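Local coordinates for RagB/SusD domain protein (Flavobacterium johnsoniae, PDB 5J5U) that binds chitin as a SusD homologue of a polysaccharide utilization locus, probably capturing chitin chains at the outer membrane, at residues K277-K283 with S319-L325. Sequence-based numbering, arbitrary orientation.
Sequences KMLATPK and SGIQPYL
The chain leaves helix 276-279 at Ala280 (phi/psi -102/143), and strand 280-281 pairs antiparallel with strand 320-321 in a two-residue ladder. Some 35 residues without helix or strand connect the segments, so this is no tight beta hairpin but a short ladder within a predominantly helical SusD-type protein, tying the end of a helix to a distant part of the chain. Thr281 and Gly320 form the hydrogen-bonded pair (CA-CA 4.8 Å): Thr281 N donates to Gly320 O and Gly320 N to Thr281 O, each at 3.1 Å. Thr281, chi1 in p, also accepts a weak bond at OG1 from Gly320 N (3.0 Å, 125°); an ideal CB on Gly320 would lie 2.7 Å from that OG1, a clash. Ala280 and Ile321 are the non-hydrogen-bonded pair, also 4.8 Å between CA atoms, and Ala280 CA approaches Gly320 O at 3.3 Å as a CA-H...O contact.

Gln322 N continues the bonding to Leu279 O (3.0 Å, 168°). Gln322, with chi1 and chi2 both m, brings NE2 to Lys277 O (2.9 Å, 152°). The 3-10 segment starting at Pro323 carries Tyr324, whose p rotamer sends OH to Met278 O, a very short 2.5 Å bond near the ring plane. Leu325 CD1 packs 4.2 Å from Leu279 CD2, and Phe260 touches Leu279 and Ile321. Ser319 OG accepts a hydrogen bond from Glu300 N, while Lys283 NZ forms salt bridges with Glu296 and Glu300.

The last helix carbonyls, of Lys277, Met278 and Leu279, thus each receive a donor from 319-325: the opposite segment satisfies the helix end while the ladder pairs Thr281 with Gly320.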
loop_
_atom_site.group_PDB
_atom_site.type_symbol
_atom_site.label_atom_id
_atom_site.label_comp_id
_atom_site.label_asym_id
_atom_site.label_seq_id
_atom_site.Cartn_x
_atom_site.Cartn_y
_atom_site.Cartn_z
ATOM N N LYS A 277 -20.206 0.933 -6.849
ATOM C CA LYS A 277 -20.935 -0.322 -6.598
ATOM C C LYS A 277 -20.080 -1.567 -6.824
ATOM O O LYS A 277 -20.445 -2.668 -6.386
ATOM C CB LYS A 277 -22.200 -0.402 -7.472
ATOM C CG LYS A 277 -23.072 0.831 -7.424
ATOM C CD LYS A 277 -24.162 0.762 -8.491
ATOM C CE LYS A 277 -25.261 1.770 -8.236
ATOM N NZ LYS A 277 -26.318 1.673 -9.277
ATOM N N MET A 278 -18.948 -1.401 -7.505
ATOM C CA MET A 278 -17.984 -2.490 -7.592
ATOM C C MET A 278 -17.400 -2.743 -6.203
ATOM O O MET A 278 -16.969 -3.851 -5.902
ATOM C CB MET A 278 -16.867 -2.159 -8.589
ATOM C CG MET A 278 -17.358 -1.806 -9.996
ATOM S SD MET A 278 -16.029 -1.383 -11.144
ATOM C CE MET A 278 -15.154 -2.952 -11.209
ATOM N N LEU A 279 -17.381 -1.701 -5.367
ATOM C CA LEU A 279 -16.765 -1.780 -4.036
ATOM C C LEU A 279 -17.796 -1.901 -2.908
ATOM O O LEU A 279 -17.643 -2.726 -2.016
ATOM C CB LEU A 279 -15.876 -0.544 -3.776
ATOM C CG LEU A 279 -14.630 -0.358 -4.638
ATOM C CD1 LEU A 279 -14.043 1.037 -4.482
ATOM C CD2 LEU A 279 -13.600 -1.409 -4.312
ATOM N N ALA A 280 -18.832 -1.062 -2.943
ATOM C CA ALA A 280 -19.776 -0.952 -1.828
ATOM C C ALA A 280 -21.117 -1.675 -2.057
ATOM O O ALA A 280 -21.676 -1.662 -3.153
ATOM C CB ALA A 280 -20.040 0.503 -1.531
ATOM N N THR A 281 -21.645 -2.269 -0.996
ATOM C CA THR A 281 -22.986 -2.799 -1.016
ATOM C C THR A 281 -23.943 -1.699 -0.560
ATOM O O THR A 281 -23.583 -0.863 0.280
ATOM C CB THR A 281 -23.132 -4.001 -0.099
ATOM O OG1 THR A 281 -22.950 -3.581 1.257
ATOM C CG2 THR A 281 -22.124 -5.082 -0.459
ATOM N N PRO A 282 -25.165 -1.689 -1.111
ATOM C CA PRO A 282 -26.127 -0.619 -0.801
ATOM C C PRO A 282 -26.652 -0.689 0.632
ATOM O O PRO A 282 -26.600 -1.752 1.233
ATOM C CB PRO A 282 -27.260 -0.875 -1.804
ATOM C CG PRO A 282 -27.172 -2.361 -2.101
ATOM C CD PRO A 282 -25.704 -2.676 -2.071
ATOM N N LYS A 283 -27.136 0.424 1.178
ATOM C CA LYS A 283 -27.819 0.394 2.474
ATOM C C LYS A 283 -29.080 -0.477 2.390
ATOM O O LYS A 283 -29.728 -0.540 1.338
ATOM C CB LYS A 283 -28.201 1.808 2.917
ATOM C CG LYS A 283 -27.041 2.765 3.086
ATOM C CD LYS A 283 -27.520 4.222 2.994
ATOM C CE LYS A 283 -28.684 4.513 3.938
ATOM N NZ LYS A 283 -29.087 5.940 3.816
ATOM N N SER A 319 -23.562 1.755 3.879
ATOM C CA SER A 319 -23.044 0.827 2.882
ATOM C C SER A 319 -22.027 -0.118 3.491
ATOM O O SER A 319 -21.290 0.249 4.424
ATOM C CB SER A 319 -22.380 1.574 1.716
ATOM O OG SER A 319 -23.329 2.196 0.863
ATOM N N GLY A 320 -21.966 -1.317 2.926
ATOM C CA GLY A 320 -21.029 -2.346 3.331
ATOM C C GLY A 320 -19.972 -2.638 2.272
ATOM O O GLY A 320 -19.730 -1.849 1.365
ATOM N N ILE A 321 -19.314 -3.781 2.403
ATOM C CA ILE A 321 -18.255 -4.128 1.479
ATOM C C ILE A 321 -18.663 -5.355 0.697
ATOM O O ILE A 321 -19.140 -6.326 1.283
ATOM C CB ILE A 321 -16.925 -4.373 2.212
ATOM C CG1 ILE A 321 -16.453 -3.075 2.880
ATOM C CG2 ILE A 321 -15.881 -4.922 1.245
ATOM C CD1 ILE A 321 -15.326 -3.258 3.893
ATOM N N GLN A 322 -18.491 -5.298 -0.621
ATOM C CA GLN A 322 -18.883 -6.408 -1.479
ATOM C C GLN A 322 -18.165 -7.664 -1.029
ATOM O O GLN A 322 -16.959 -7.638 -0.757
ATOM C CB GLN A 322 -18.589 -6.109 -2.952
ATOM C CG GLN A 322 -19.516 -5.062 -3.593
ATOM C CD GLN A 322 -20.858 -5.652 -4.042
ATOM O OE1 GLN A 322 -21.202 -6.784 -3.691
ATOM N NE2 GLN A 322 -21.612 -4.886 -4.833
ATOM N N PRO A 323 -18.919 -8.766 -0.928
ATOM C CA PRO A 323 -18.469 -10.050 -0.361
ATOM C C PRO A 323 -17.238 -10.626 -1.056
ATOM O O PRO A 323 -16.399 -11.226 -0.387
ATOM C CB PRO A 323 -19.678 -10.973 -0.562
ATOM C CG PRO A 323 -20.859 -10.033 -0.731
ATOM C CD PRO A 323 -20.332 -8.786 -1.351
ATOM N N TYR A 324 -17.118 -10.441 -2.369
ATOM C CA TYR A 324 -16.010 -11.050 -3.112
ATOM C C TYR A 324 -14.664 -10.409 -2.716
ATOM O O TYR A 324 -13.583 -10.996 -2.908
ATOM C CB TYR A 324 -16.258 -10.954 -4.635
ATOM C CG TYR A 324 -16.768 -9.600 -5.140
ATOM C CD1 TYR A 324 -18.127 -9.379 -5.359
ATOM C CD2 TYR A 324 -15.891 -8.562 -5.427
ATOM C CE1 TYR A 324 -18.595 -8.162 -5.824
ATOM C CE2 TYR A 324 -16.352 -7.328 -5.903
ATOM C CZ TYR A 324 -17.703 -7.143 -6.097
ATOM O OH TYR A 324 -18.163 -5.934 -6.553
ATOM N N LEU A 325 -14.741 -9.208 -2.142
ATOM C CA LEU A 325 -13.547 -8.516 -1.655
ATOM C C LEU A 325 -13.042 -9.076 -0.320
ATOM O O LEU A 325 -11.951 -8.741 0.105
ATOM C CB LEU A 325 -13.819 -7.020 -1.514
ATOM C CG LEU A 325 -14.298 -6.313 -2.771
ATOM C CD1 LEU A 325 -14.841 -4.907 -2.455
ATOM C CD2 LEU A 325 -13.161 -6.258 -3.768
#